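Amine Dehydrogenase (Pseudomonas putida, PDB 1JMX) probably oxidises amines as a quinohemoprotein dehydrogenase, this chain carrying two covalently bound hemes c that are expected to pass the electrons on. Local coordinates at residues Glu163-Ala166 and Trp167-Gln171; Gly188-Leu191 and Ala192-Asp195. All blocks are in the same frame, centred on the assembly; numbering follows the deposited sequence.

Interaction 1. Residues Glu163-Ala166 and Trp167-Gln171; sequences ESAA and WAEWQ
W167 and S164 meet at the start of helix 165-173. S164 is the N-cap: its OG accepts a weak hydrogen bond from W167 N at 3.3 Å. OG lies between the backbone N and the carbonyl carbon of S164 (chi1 67°), which turns it back to the first turn. It is also hydrogen-bonded to E74 OE2, so the cap is tied to another part of the chain.

W167 CB packs against S164 OG at 3.6 Å. W167 CG stands anti to the backbone N (chi1 177°) and carries the indole off the helix. W167 CD1 has E163 OE2 at 4.0 Å, at the ring edge and near its plane; the carboxylate is turned 69° from the indole. E163 OE2 also accepts a weak hydrogen bond from S164 N. Farther along, Q171 CG rests over one face of the W167 ring, 3.6 Å above its plane and toward the rim, and W167 CZ3 lies in plane at the edge of the W170 ring.

The first helical turn closes through E169 N to A165 O, 2.8 Å, and A168 N to S164 O, 3.3 Å. W167 makes a cation-pi contact with R31 and touches N234, in the loop between strands 223-233 and 237-244 of the barrel. W170 NE1 hydrogen-bonds to N234 O.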
ATOM      1  N   GLU A 163      14.095 -26.248  -4.785  1.00 23.06           N
ATOM      2  CA  GLU A 163      15.368 -26.907  -4.522  1.00 25.02           C
ATOM      3  C   GLU A 163      16.570 -26.108  -4.995  1.00 22.94           C
ATOM      4  O   GLU A 163      16.557 -25.490  -6.058  1.00 22.85           O
ATOM      5  CB  GLU A 163      15.400 -28.324  -5.108  1.00 27.70           C
ATOM      6  CG  GLU A 163      15.528 -29.432  -4.024  1.00 34.76           C
ATOM      7  CD  GLU A 163      16.876 -29.423  -3.261  1.00 37.48           C
ATOM      8  OE1 GLU A 163      17.738 -30.283  -3.581  1.00 39.06           O
ATOM      9  OE2 GLU A 163      17.062 -28.594  -2.323  1.00 36.65           O
ATOM     10  N   SER A 164      17.602 -26.116  -4.164  1.00 22.33           N
ATOM     11  CA  SER A 164      18.845 -25.420  -4.445  1.00 22.04           C
ATOM     12  C   SER A 164      19.939 -26.085  -3.619  1.00 20.83           C
ATOM     13  O   SER A 164      19.657 -26.741  -2.612  1.00 19.12           O
ATOM     14  CB  SER A 164      18.724 -23.933  -4.073  1.00 21.82           C
ATOM     15  OG  SER A 164      18.598 -23.757  -2.671  1.00 22.31           O
ATOM     16  N   ALA A 165      21.182 -25.924  -4.056  1.00 20.97           N
ATOM     17  CA  ALA A 165      22.314 -26.503  -3.350  1.00 22.48           C
ATOM     18  C   ALA A 165      22.435 -25.877  -1.963  1.00 22.94           C
ATOM     19  O   ALA A 165      22.724 -26.562  -0.984  1.00 23.93           O
ATOM     20  CB  ALA A 165      23.592 -26.276  -4.150  1.00 23.68           C
ATOM     21  N   ALA A 166      22.157 -24.577  -1.894  1.00 23.32           N
ATOM     22  CA  ALA A 166      22.221 -23.809  -0.654  1.00 22.73           C
ATOM     23  C   ALA A 166      21.360 -24.393   0.459  1.00 22.61           C
ATOM     24  O   ALA A 166      21.802 -24.522   1.602  1.00 23.38           O
ATOM     25  CB  ALA A 166      21.810 -22.368  -0.930  1.00 22.79           C
ATOM     26  N   TRP A 167      20.118 -24.723   0.123  1.00 22.18           N
ATOM     27  CA  TRP A 167      19.192 -25.293   1.087  1.00 21.12           C
ATOM     28  C   TRP A 167      19.606 -26.699   1.502  1.00 20.98           C
ATOM     29  O   TRP A 167      19.477 -27.075   2.666  1.00 21.22           O
ATOM     30  CB  TRP A 167      17.777 -25.324   0.505  1.00 19.76           C
ATOM     31  CG  TRP A 167      16.777 -25.952   1.416  1.00 17.75           C
ATOM     32  CD1 TRP A 167      15.869 -26.914   1.094  1.00 17.96           C
ATOM     33  CD2 TRP A 167      16.590 -25.670   2.810  1.00 18.19           C
ATOM     34  NE1 TRP A 167      15.125 -27.251   2.198  1.00 17.14           N
ATOM     35  CE2 TRP A 167      15.546 -26.505   3.266  1.00 17.25           C
ATOM     36  CE3 TRP A 167      17.205 -24.793   3.719  1.00 17.49           C
ATOM     37  CZ2 TRP A 167      15.099 -26.493   4.593  1.00 16.61           C
ATOM     38  CZ3 TRP A 167      16.763 -24.780   5.040  1.00 18.27           C
ATOM     39  CH2 TRP A 167      15.717 -25.628   5.463  1.00 18.42           C
ATOM     40  N   ALA A 168      20.076 -27.479   0.534  1.00 22.26           N
ATOM     41  CA  ALA A 168      20.505 -28.853   0.780  1.00 24.80           C
ATOM     42  C   ALA A 168      21.706 -28.876   1.720  1.00 25.76           C
ATOM     43  O   ALA A 168      21.738 -29.644   2.690  1.00 26.27           O
ATOM     44  CB  ALA A 168      20.857 -29.538  -0.548  1.00 23.78           C
ATOM     45  N   GLU A 169      22.679 -28.010   1.434  1.00 27.38           N
ATOM     46  CA  GLU A 169      23.897 -27.901   2.227  1.00 28.64           C
ATOM     47  C   GLU A 169      23.673 -27.222   3.560  1.00 27.83           C
ATOM     48  O   GLU A 169      24.494 -27.347   4.473  1.00 29.02           O
ATOM     49  CB  GLU A 169      24.983 -27.190   1.430  1.00 31.93           C
ATOM     50  CG  GLU A 169      25.618 -28.110   0.400  1.00 38.55           C
ATOM     51  CD  GLU A 169      26.563 -27.399  -0.550  1.00 42.23           C
ATOM     52  OE1 GLU A 169      26.368 -27.533  -1.786  1.00 44.27           O
ATOM     53  OE2 GLU A 169      27.511 -26.728  -0.067  1.00 46.08           O
ATOM     54  N   TRP A 170      22.576 -26.483   3.667  1.00 25.49           N
ATOM     55  CA  TRP A 170      22.252 -25.830   4.915  1.00 24.09           C
ATOM     56  C   TRP A 170      21.606 -26.841   5.870  1.00 25.49           C
ATOM     57  O   TRP A 170      21.879 -26.828   7.067  1.00 24.59           O
ATOM     58  CB  TRP A 170      21.324 -24.639   4.702  1.00 21.65           C
ATOM     59  CG  TRP A 170      20.991 -24.005   5.994  1.00 18.02           C
ATOM     60  CD1 TRP A 170      19.784 -24.005   6.616  1.00 17.29           C
ATOM     61  CD2 TRP A 170      21.904 -23.355   6.881  1.00 17.81           C
ATOM     62  NE1 TRP A 170      19.888 -23.402   7.840  1.00 17.80           N
ATOM     63  CE2 TRP A 170      21.179 -22.993   8.030  1.00 16.59           C
ATOM     64  CE3 TRP A 170      23.270 -23.048   6.817  1.00 18.26           C
ATOM     65  CZ2 TRP A 170      21.769 -22.336   9.114  1.00 17.98           C
ATOM     66  CZ3 TRP A 170      23.860 -22.394   7.893  1.00 17.87           C
ATOM     67  CH2 TRP A 170      23.108 -22.046   9.028  1.00 16.82           C
ATOM     68  N   GLN A 171      20.754 -27.714   5.333  1.00 27.31           N
ATOM     69  CA  GLN A 171      20.084 -28.732   6.136  1.00 29.31           C
ATOM     70  C   GLN A 171      21.080 -29.668   6.824  1.00 30.47           C
ATOM     71  O   GLN A 171      20.770 -30.264   7.856  1.00 30.91           O
ATOM     72  CB  GLN A 171      19.137 -29.566   5.269  1.00 30.74           C
ATOM     73  CG  GLN A 171      17.914 -28.821   4.788  1.00 32.37           C
ATOM     74  CD  GLN A 171      16.939 -29.724   4.052  1.00 34.05           C
ATOM     75  OE1 GLN A 171      16.030 -30.308   4.662  1.00 34.32           O
ATOM     76  NE2 GLN A 171      17.127 -29.853   2.735  1.00 33.98           N
TER

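Interaction 2. Residues Gly188-Leu191 and Ala192-Asp195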
ATOM      1  N   GLY A 188      25.837  -0.869  18.349  1.00 18.41           N
ATOM      2  CA  GLY A 188      24.738  -0.509  17.482  1.00 17.17           C
ATOM      3  C   GLY A 188      24.542   0.989  17.417  1.00 17.69           C
ATOM      4  O   GLY A 188      25.224   1.746  18.108  1.00 16.82           O
ATOM      5  N   HIS A 189      23.593   1.419  16.594  1.00 16.26           N
ATOM      6  CA  HIS A 189      23.307   2.830  16.431  1.00 14.71           C
ATOM      7  C   HIS A 189      21.838   3.078  16.134  1.00 15.20           C
ATOM      8  O   HIS A 189      21.257   2.436  15.261  1.00 14.61           O
ATOM      9  CB  HIS A 189      24.146   3.405  15.290  1.00 14.87           C
ATOM     10  CG  HIS A 189      24.004   4.886  15.126  1.00 16.16           C
ATOM     11  ND1 HIS A 189      22.949   5.462  14.453  1.00 16.96           N
ATOM     12  CD2 HIS A 189      24.763   5.910  15.581  1.00 16.37           C
ATOM     13  CE1 HIS A 189      23.060   6.776  14.504  1.00 16.86           C
ATOM     14  NE2 HIS A 189      24.153   7.074  15.182  1.00 17.66           N
ATOM     15  N   MET A 190      21.240   4.003  16.872  1.00 14.89           N
ATOM     16  CA  MET A 190      19.852   4.360  16.650  1.00 16.33           C
ATOM     17  C   MET A 190      19.816   5.738  15.986  1.00 17.37           C
ATOM     18  O   MET A 190      20.366   6.701  16.515  1.00 17.54           O
ATOM     19  CB  MET A 190      19.078   4.389  17.966  1.00 18.11           C
ATOM     20  CG  MET A 190      17.586   4.636  17.787  1.00 21.71           C
ATOM     21  SD  MET A 190      16.686   4.720  19.337  1.00 25.57           S
ATOM     22  CE  MET A 190      16.211   3.028  19.531  1.00 26.96           C
ATOM     23  N   LEU A 191      19.211   5.808  14.804  1.00 16.67           N
ATOM     24  CA  LEU A 191      19.096   7.059  14.057  1.00 16.96           C
ATOM     25  C   LEU A 191      18.477   8.134  14.943  1.00 17.14           C
ATOM     26  O   LEU A 191      17.503   7.882  15.648  1.00 18.50           O
ATOM     27  CB  LEU A 191      18.222   6.836  12.822  1.00 17.59           C
ATOM     28  CG  LEU A 191      18.768   7.093  11.418  1.00 18.44           C
ATOM     29  CD1 LEU A 191      20.184   6.577  11.236  1.00 18.35           C
ATOM     30  CD2 LEU A 191      17.831   6.410  10.445  1.00 19.80           C
ATOM     31  N   ALA A 192      19.084   9.314  14.942  1.00 17.14           N
ATOM     32  CA  ALA A 192      18.617  10.444  15.738  1.00 16.55           C
ATOM     33  C   ALA A 192      18.752  10.271  17.253  1.00 17.64           C
ATOM     34  O   ALA A 192      18.251  11.100  18.021  1.00 18.51           O
ATOM     35  CB  ALA A 192      17.185  10.804  15.366  1.00 16.77           C
ATOM     36  N   LYS A 193      19.406   9.196  17.686  1.00 16.93           N
ATOM     37  CA  LYS A 193      19.617   8.960  19.114  1.00 18.68           C
ATOM     38  C   LYS A 193      21.104   8.765  19.422  1.00 18.90           C
ATOM     39  O   LYS A 193      21.636   9.347  20.368  1.00 19.72           O
ATOM     40  CB  LYS A 193      18.801   7.771  19.610  1.00 18.94           C
ATOM     41  CG  LYS A 193      19.074   7.405  21.068  1.00 21.92           C
ATOM     42  CD  LYS A 193      18.784   8.565  21.999  1.00 22.36           C
ATOM     43  CE  LYS A 193      19.124   8.227  23.433  1.00 23.14           C
ATOM     44  NZ  LYS A 193      18.385   7.025  23.879  1.00 25.41           N
ATOM     45  N   GLY A 194      21.771   7.937  18.628  1.00 19.61           N
ATOM     46  CA  GLY A 194      23.188   7.730  18.828  1.00 18.93           C
ATOM     47  C   GLY A 194      23.641   6.305  19.027  1.00 19.45           C
ATOM     48  O   GLY A 194      22.842   5.368  19.005  1.00 18.35           O
ATOM     49  N   ASP A 195      24.945   6.168  19.258  1.00 19.97           N
ATOM     50  CA  ASP A 195      25.587   4.881  19.466  1.00 18.95           C
ATOM     51  C   ASP A 195      25.131   4.183  20.730  1.00 17.97           C
ATOM     52  O   ASP A 195      24.646   4.809  21.662  1.00 18.86           O
ATOM     53  CB  ASP A 195      27.109   5.040  19.486  1.00 18.98           C
ATOM     54  CG  ASP A 195      27.686   5.329  18.114  1.00 21.18           C
ATOM     55  OD1 ASP A 195      28.706   6.047  18.024  1.00 21.41           O
ATOM     56  OD2 ASP A 195      27.131   4.828  17.114  1.00 24.13           O
TER
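M190 and G194 pair at the end of a beta hairpin, strands 182-190 and 194-204, the first two strands of the eight-stranded antiparallel barrel. L191 and A192 form a type II beta turn, closed by K193 N to M190 O at 2.9 Å. Beside it is a classic beta bulge: K193 and G194 both face M190, and G194, with no side chain, takes the second bulge position. The tight part is the backbone, held by three hydrogen bonds. M190 O is gripped by two donors, K193 N and, at 2.8 Å, G194 N. G194 N lies in the carbonyl plane and its bond is almost straight, 176°. K193 N sits above that plane. M190 N returns a bond to G194 O at 3.0 Å, which completes the hydrogen-bonded pair.

The next pair, H189 with D195, is non-hydrogen-bonded. Here D195 CA makes a CA-H...O contact with G188 O. The H189 ring extends over G194, whose O lies off one face toward the rim.

At the turn the side chains meet through a few atoms. M190 CB, CG and SD lie against K193 CB, with SD to CB at 3.7 Å, and SD also meets K193 CG. The two chains cross obliquely. The rest of K193 leads away and makes a cation-pi contact with Y218. L191 turns its CB away from the other arm. Beyond the hairpin, strand 391-400 lies against the turn: E394 OE1 accepts from A192 N, and R392 NH1 donates to L191 O.

The H189 imidazole is set by CG standing anti to the backbone N (chi1 -175°). Its edge meets the D195 carboxylate, with the two planes 75° apart. The touching atoms are H189 CD2 and D195 OD2, 3.0 Å apart.

Interaction 1 and interaction 2 follow one another along the chain: helix 165-173 precedes strand 182-190. They do not touch: their centres are 37 Å apart and their nearest atoms about 23 Å. They lie on opposite sides of the chain's centre. Interaction 1 is nearer the hemes. The W167 side chain is about 10 Å from that of K32, which binds one heme c, and the E163 side chain is about 10 Å from that of R114, which binds the other. Interaction 2 is away from the heme-binding residues. Both involve the barrel: 167-171 touches N234, in the loop after strand 223-233, while 188-195 lies in its first hairpin.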